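PDB 4Y25: poly-beta-1,6-N-acetyl-D-glucosamine export protein from Escherichia coli, which exports the biofilm adhesin polysaccharide poly-beta-1,6-N-acetyl-D-glucosamine across the outer membrane, this chain being its C-terminal beta-barrel domain. Local coordinates for residues L10-S15 against F291-R296; F51-G56 against I64-L69. All coordinates share one frame; numbering follows the deposited sequence.

Contact 1: residues L10-S15 against F291-R296; sequences LRIAGS and FDMTFR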
loop_
_atom_site.group_PDB
_atom_site.type_symbol
_atom_site.label_atom_id
_atom_site.label_comp_id
_atom_site.label_asym_id
_atom_site.label_seq_id
_atom_site.Cartn_x
_atom_site.Cartn_y
_atom_site.Cartn_z
ATOM N N LEU A 10 1.163 -7.406 17.298
ATOM C CA LEU A 10 2.305 -6.640 16.818
ATOM C C LEU A 10 2.417 -6.740 15.304
ATOM O O LEU A 10 2.507 -7.833 14.750
ATOM C CB LEU A 10 3.605 -7.119 17.466
ATOM C CG LEU A 10 4.884 -6.586 16.809
ATOM C CD1 LEU A 10 4.970 -5.066 16.908
ATOM C CD2 LEU A 10 6.125 -7.241 17.404
ATOM N N ARG A 11 2.407 -5.595 14.637
ATOM C CA ARG A 11 2.611 -5.569 13.199
ATOM C C ARG A 11 3.913 -4.843 12.888
ATOM O O ARG A 11 4.171 -3.749 13.393
ATOM C CB ARG A 11 1.422 -4.912 12.487
ATOM C CG ARG A 11 1.799 -3.919 11.396
ATOM C CD ARG A 11 0.593 -3.517 10.554
ATOM N NE ARG A 11 -0.102 -4.674 9.993
ATOM C CZ ARG A 11 -1.277 -5.127 10.420
ATOM N NH1 ARG A 11 -1.904 -4.521 11.421
ATOM N NH2 ARG A 11 -1.827 -6.188 9.844
ATOM N N ILE A 12 4.748 -5.482 12.080
ATOM C CA ILE A 12 5.996 -4.882 11.636
ATOM C C ILE A 12 6.145 -5.118 10.138
ATOM O O ILE A 12 6.025 -6.244 9.657
ATOM C CB ILE A 12 7.212 -5.448 12.405
ATOM C CG1 ILE A 12 8.519 -5.025 11.732
ATOM C CG2 ILE A 12 7.133 -6.961 12.516
ATOM C CD1 ILE A 12 8.833 -3.558 11.891
ATOM N N ALA A 13 6.378 -4.042 9.398
ATOM C CA ALA A 13 6.472 -4.124 7.948
ATOM C C ALA A 13 7.583 -3.222 7.447
ATOM O O ALA A 13 7.818 -2.147 8.001
ATOM C CB ALA A 13 5.146 -3.750 7.303
ATOM N N GLY A 14 8.268 -3.658 6.397
ATOM C CA GLY A 14 9.404 -2.913 5.902
ATOM C C GLY A 14 9.617 -2.997 4.408
ATOM O O GLY A 14 9.230 -3.967 3.758
ATOM N N SER A 15 10.249 -1.963 3.869
ATOM C CA SER A 15 10.537 -1.882 2.447
ATOM C C SER A 15 11.955 -1.364 2.238
ATOM O O SER A 15 12.372 -0.394 2.871
ATOM C CB SER A 15 9.519 -0.979 1.747
ATOM O OG SER A 15 9.916 -0.685 0.423
ATOM N N PHE A 291 8.538 -6.751 3.137
ATOM C CA PHE A 291 8.201 -7.796 4.087
ATOM C C PHE A 291 7.199 -7.277 5.107
ATOM O O PHE A 291 7.026 -6.066 5.267
ATOM C CB PHE A 291 9.458 -8.332 4.786
ATOM C CG PHE A 291 9.953 -7.463 5.907
ATOM C CD1 PHE A 291 10.827 -6.420 5.657
ATOM C CD2 PHE A 291 9.551 -7.698 7.216
ATOM C CE1 PHE A 291 11.289 -5.621 6.692
ATOM C CE2 PHE A 291 10.003 -6.901 8.252
ATOM C CZ PHE A 291 10.874 -5.860 7.990
ATOM N N ASP A 292 6.541 -8.204 5.792
ATOM C CA ASP A 292 5.601 -7.863 6.850
ATOM C C ASP A 292 5.469 -9.033 7.810
ATOM O O ASP A 292 5.517 -10.194 7.401
ATOM C CB ASP A 292 4.232 -7.496 6.274
ATOM C CG ASP A 292 3.525 -8.683 5.652
ATOM O OD1 ASP A 292 2.853 -9.434 6.392
ATOM O OD2 ASP A 292 3.635 -8.867 4.422
ATOM N N MET A 293 5.309 -8.724 9.088
ATOM C CA MET A 293 5.114 -9.753 10.096
ATOM C C MET A 293 4.045 -9.325 11.082
ATOM O O MET A 293 4.006 -8.172 11.509
ATOM C CB MET A 293 6.418 -10.053 10.836
ATOM C CG MET A 293 7.454 -10.802 10.017
ATOM S SD MET A 293 8.957 -11.129 10.958
ATOM C CE MET A 293 9.569 -9.465 11.207
ATOM N N THR A 294 3.165 -10.256 11.430
ATOM C CA THR A 294 2.166 -9.997 12.452
ATOM C C THR A 294 2.248 -11.070 13.526
ATOM O O THR A 294 2.227 -12.265 13.226
ATOM C CB THR A 294 0.734 -9.944 11.872
ATOM O OG1 THR A 294 0.296 -11.268 11.542
ATOM C CG2 THR A 294 0.687 -9.065 10.629
ATOM N N PHE A 295 2.357 -10.638 14.777
ATOM C CA PHE A 295 2.401 -11.560 15.901
ATOM C C PHE A 295 1.273 -11.254 16.874
ATOM O O PHE A 295 0.775 -10.131 16.922
ATOM C CB PHE A 295 3.749 -11.479 16.614
ATOM C CG PHE A 295 4.925 -11.543 15.689
ATOM C CD1 PHE A 295 5.229 -12.711 15.017
ATOM C CD2 PHE A 295 5.727 -10.431 15.491
ATOM C CE1 PHE A 295 6.312 -12.775 14.162
ATOM C CE2 PHE A 295 6.812 -10.487 14.637
ATOM C CZ PHE A 295 7.104 -11.661 13.972
ATOM N N ARG A 296 0.868 -12.260 17.640
ATOM C CA ARG A 296 -0.159 -12.083 18.657
ATOM C C ARG A 296 0.343 -12.649 19.975
ATOM O O ARG A 296 0.931 -13.727 20.003
ATOM C CB ARG A 296 -1.466 -12.747 18.228
ATOM C CG ARG A 296 -1.902 -12.350 16.827
ATOM C CD ARG A 296 -3.276 -12.885 16.480
ATOM N NE ARG A 296 -4.324 -12.282 17.298
ATOM C CZ ARG A 296 -4.882 -11.102 17.043
ATOM N NH1 ARG A 296 -4.485 -10.391 15.997
ATOM N NH2 ARG A 296 -5.834 -10.629 17.836
#

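Contact 2: residues F51-G56 against I64-L69; sequences FGYADG and IVRDWL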
loop_
_atom_site.group_PDB
_atom_site.type_symbol
_atom_site.label_atom_id
_atom_site.label_comp_id
_atom_site.label_asym_id
_atom_site.label_seq_id
_atom_site.Cartn_x
_atom_site.Cartn_y
_atom_site.Cartn_z
ATOM N N PHE A 51 5.604 3.208 15.378
ATOM C CA PHE A 51 6.815 3.922 15.005
ATOM C C PHE A 51 7.067 3.788 13.507
ATOM O O PHE A 51 6.779 2.747 12.914
ATOM C CB PHE A 51 8.006 3.392 15.810
ATOM C CG PHE A 51 9.333 3.945 15.376
ATOM C CD1 PHE A 51 9.696 5.242 15.702
ATOM C CD2 PHE A 51 10.222 3.163 14.655
ATOM C CE1 PHE A 51 10.920 5.752 15.306
ATOM C CE2 PHE A 51 11.448 3.667 14.257
ATOM C CZ PHE A 51 11.798 4.963 14.583
ATOM N N GLY A 52 7.596 4.844 12.896
ATOM C CA GLY A 52 7.893 4.843 11.472
ATOM C C GLY A 52 9.281 5.390 11.198
ATOM O O GLY A 52 9.696 6.366 11.824
ATOM N N TYR A 53 9.993 4.766 10.261
ATOM C CA TYR A 53 11.387 5.104 9.981
ATOM C C TYR A 53 11.652 5.178 8.477
ATOM O O TYR A 53 11.227 4.301 7.724
ATOM C CB TYR A 53 12.313 4.072 10.635
ATOM C CG TYR A 53 13.795 4.287 10.402
ATOM C CD1 TYR A 53 14.436 3.725 9.301
ATOM C CD2 TYR A 53 14.557 5.030 11.294
ATOM C CE1 TYR A 53 15.788 3.912 9.088
ATOM C CE2 TYR A 53 15.914 5.211 11.094
ATOM C CZ TYR A 53 16.522 4.657 9.986
ATOM O OH TYR A 53 17.868 4.842 9.777
ATOM N N ALA A 54 12.366 6.214 8.042
ATOM C CA ALA A 54 12.689 6.364 6.624
ATOM C C ALA A 54 13.973 7.162 6.388
ATOM O O ALA A 54 13.997 8.381 6.562
ATOM C CB ALA A 54 11.529 7.017 5.892
ATOM N N ASP A 55 15.033 6.467 5.982
ATOM C CA ASP A 55 16.312 7.105 5.673
ATOM C C ASP A 55 16.693 6.877 4.213
ATOM O O ASP A 55 16.486 5.792 3.671
ATOM C CB ASP A 55 17.416 6.575 6.592
ATOM C CG ASP A 55 18.716 7.349 6.456
ATOM O OD1 ASP A 55 18.703 8.441 5.848
ATOM O OD2 ASP A 55 19.752 6.864 6.957
ATOM N N GLY A 56 17.256 7.904 3.582
ATOM C CA GLY A 56 17.668 7.810 2.193
ATOM C C GLY A 56 18.713 8.838 1.805
ATOM O O GLY A 56 18.695 9.973 2.281
ATOM N N ILE A 64 17.189 11.896 7.948
ATOM C CA ILE A 64 16.361 10.794 8.427
ATOM C C ILE A 64 15.004 11.279 8.953
ATOM O O ILE A 64 14.926 12.250 9.707
ATOM C CB ILE A 64 17.100 9.997 9.529
ATOM C CG1 ILE A 64 16.144 9.044 10.247
ATOM C CG2 ILE A 64 17.759 10.939 10.524
ATOM C CD1 ILE A 64 15.564 7.987 9.346
ATOM N N VAL A 65 13.941 10.592 8.539
ATOM C CA VAL A 65 12.581 10.915 8.959
ATOM C C VAL A 65 11.983 9.832 9.855
ATOM O O VAL A 65 11.921 8.664 9.468
ATOM C CB VAL A 65 11.659 11.105 7.745
ATOM C CG1 VAL A 65 10.354 11.763 8.172
ATOM C CG2 VAL A 65 12.357 11.930 6.675
ATOM N N ARG A 66 11.537 10.220 11.049
ATOM C CA ARG A 66 10.915 9.275 11.978
ATOM C C ARG A 66 9.488 9.682 12.348
ATOM O O ARG A 66 9.151 10.867 12.363
ATOM C CB ARG A 66 11.757 9.129 13.250
ATOM C CG ARG A 66 13.250 9.298 13.040
ATOM C CD ARG A 66 14.051 8.691 14.181
ATOM N NE ARG A 66 15.482 8.683 13.884
ATOM C CZ ARG A 66 16.278 7.630 14.046
ATOM N NH1 ARG A 66 15.788 6.486 14.504
ATOM N NH2 ARG A 66 17.567 7.723 13.747
ATOM N N ASP A 67 8.651 8.687 12.636
ATOM C CA ASP A 67 7.269 8.926 13.051
ATOM C C ASP A 67 6.963 8.273 14.389
ATOM O O ASP A 67 7.274 7.103 14.602
ATOM C CB ASP A 67 6.276 8.397 12.012
ATOM C CG ASP A 67 6.287 9.190 10.728
ATOM O OD1 ASP A 67 7.379 9.602 10.295
ATOM O OD2 ASP A 67 5.203 9.398 10.148
ATOM N N TRP A 68 6.344 9.033 15.284
ATOM C CA TRP A 68 5.746 8.457 16.479
ATOM C C TRP A 68 4.242 8.652 16.396
ATOM O O TRP A 68 3.766 9.774 16.242
ATOM C CB TRP A 68 6.316 9.092 17.745
ATOM C CG TRP A 68 7.739 8.717 17.986
ATOM C CD1 TRP A 68 8.197 7.592 18.608
ATOM C CD2 TRP A 68 8.898 9.460 17.596
ATOM N NE1 TRP A 68 9.571 7.592 18.636
ATOM C CE2 TRP A 68 10.025 8.728 18.020
ATOM C CE3 TRP A 68 9.093 10.675 16.931
ATOM C CZ2 TRP A 68 11.328 9.172 17.801
ATOM C CZ3 TRP A 68 10.385 11.112 16.716
ATOM C CH2 TRP A 68 11.486 10.363 17.149
ATOM N N LEU A 69 3.496 7.558 16.479
ATOM C CA LEU A 69 2.059 7.624 16.271
ATOM C C LEU A 69 1.264 6.872 17.331
ATOM O O LEU A 69 1.771 5.962 17.990
ATOM C CB LEU A 69 1.705 7.090 14.880
ATOM C CG LEU A 69 2.343 5.773 14.437
ATOM C CD1 LEU A 69 1.391 4.608 14.662
ATOM C CD2 LEU A 69 2.769 5.851 12.979
#

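Contact 1: residues L10-S15 against F291-R296
Leu10, Ile12 and Gly14 pair with Phe295, Met293 and Phe291 through three reciprocal pairs of backbone hydrogen bonds, six in all, the two strands running antiparallel at 174°. Ile12 N reaches Met293 O at 2.8 Å, and Met293 N returns to Ile12 O. Between these pairs CA-H...O contacts fill in, such as Thr294 CA to Leu10 O at 3.2 Å.

This is the seam of the barrel: strand 8-20, the first, meets strand 283-297, the last, and the sixteen-stranded antiparallel sheet closes.

Apolar side chains gather on the face of Leu10, Ile12, Met293 and Phe295. Leu10 CD2 comes to the edge of the Phe295 ring, 3.7 Å from Phe295 CD2. Ile12 CG2 sits 3.6 Å from Met293 CB, and the bend of the methionine at chi3 (-66°) carries CE back to that same methyl. The Phe291 ring lies across the neighbouring strand, with Gly14 N 3.6 Å above one face toward the rim; Phe291 CE1 is 3.4 Å from Gly14 CA.

On the other face, Ala13 CB meets Asp292 CB at 4.0 Å, while the Asp292 carboxylate turns away to a salt bridge with Arg259. Arg11 NH2 touches Thr294 CG2.

Contact 2: residues F51-G56 against I64-L69
A beta hairpin of the barrel wall brings strand 45-55 alongside strand 64-76, and the two segments here are its arms next to the connecting loop, antiparallel at 172°. Gly52 and Asp67 exchange backbone hydrogen bonds, Asp67 N to Gly52 O at 2.7 Å, and Ala54 and Val65 form the next such pair.

The larger side chains share the face of Phe51, Tyr53, Ile64, Arg66 and Trp68. Tyr53 is touched in two ways. Ile64 crosses it at about a right angle and sets CD1 over one ring face in a CH-pi contact, 3.6 Å from the centroid; the same methyl also reaches Asp55 CB. Arg66 lies beside the tyrosine, its chain extended from CG to NE, and brings the guanidinium to the ring edge, with Arg66 NH1 3.6 Å from Tyr53 CE2. The two planes are 73° apart, and it is the guanidinium that offers its face, to CE2, so this is no stacked cation-pi pair.

Farther from the loop, Phe51 and Trp68 lie side by side and point the same way. In Phe51, chi1 sets CG anti to the backbone N. Phe51 CD1 is 3.2 Å from Asp67 O and 3.8 Å from Trp68 NE1. The two rings are inclined obliquely, planes at 54°, and it is the CD1-CE1 side of the phenylalanine that comes over one face of the indole.

On the face of Gly52, Ala54, Val65 and Asp67, Asp67 CB packs against Gly52 CA at 3.9 Å. Val65 and Leu69 also touch strand 79-89, the next strand. Strands adjacent in sequence pair in this way as antiparallel hairpins round the wall, the next-neighbour topology of outer-membrane beta-barrels.

How the contacts relate
From the N terminus, the chain enters the barrel on strand 8-20, which carries 10-15, crosses back on strand 30-37 and returns on strand 45-55. A short connection, mostly unmodelled, then leads into strand 64-76, and contact 2 closes this local hairpin loop. The remaining strands follow in order round the wall until 291-296 comes back beside 10-15, where contact 1 closes a loop spanning nearly the whole domain. Contact 2 is therefore nested inside contact 1. Their centres are about 16 Å apart and they do not touch; strand 30-37 lies between them, bonded by its backbone to 10-15 on one edge and 51-56 on the other.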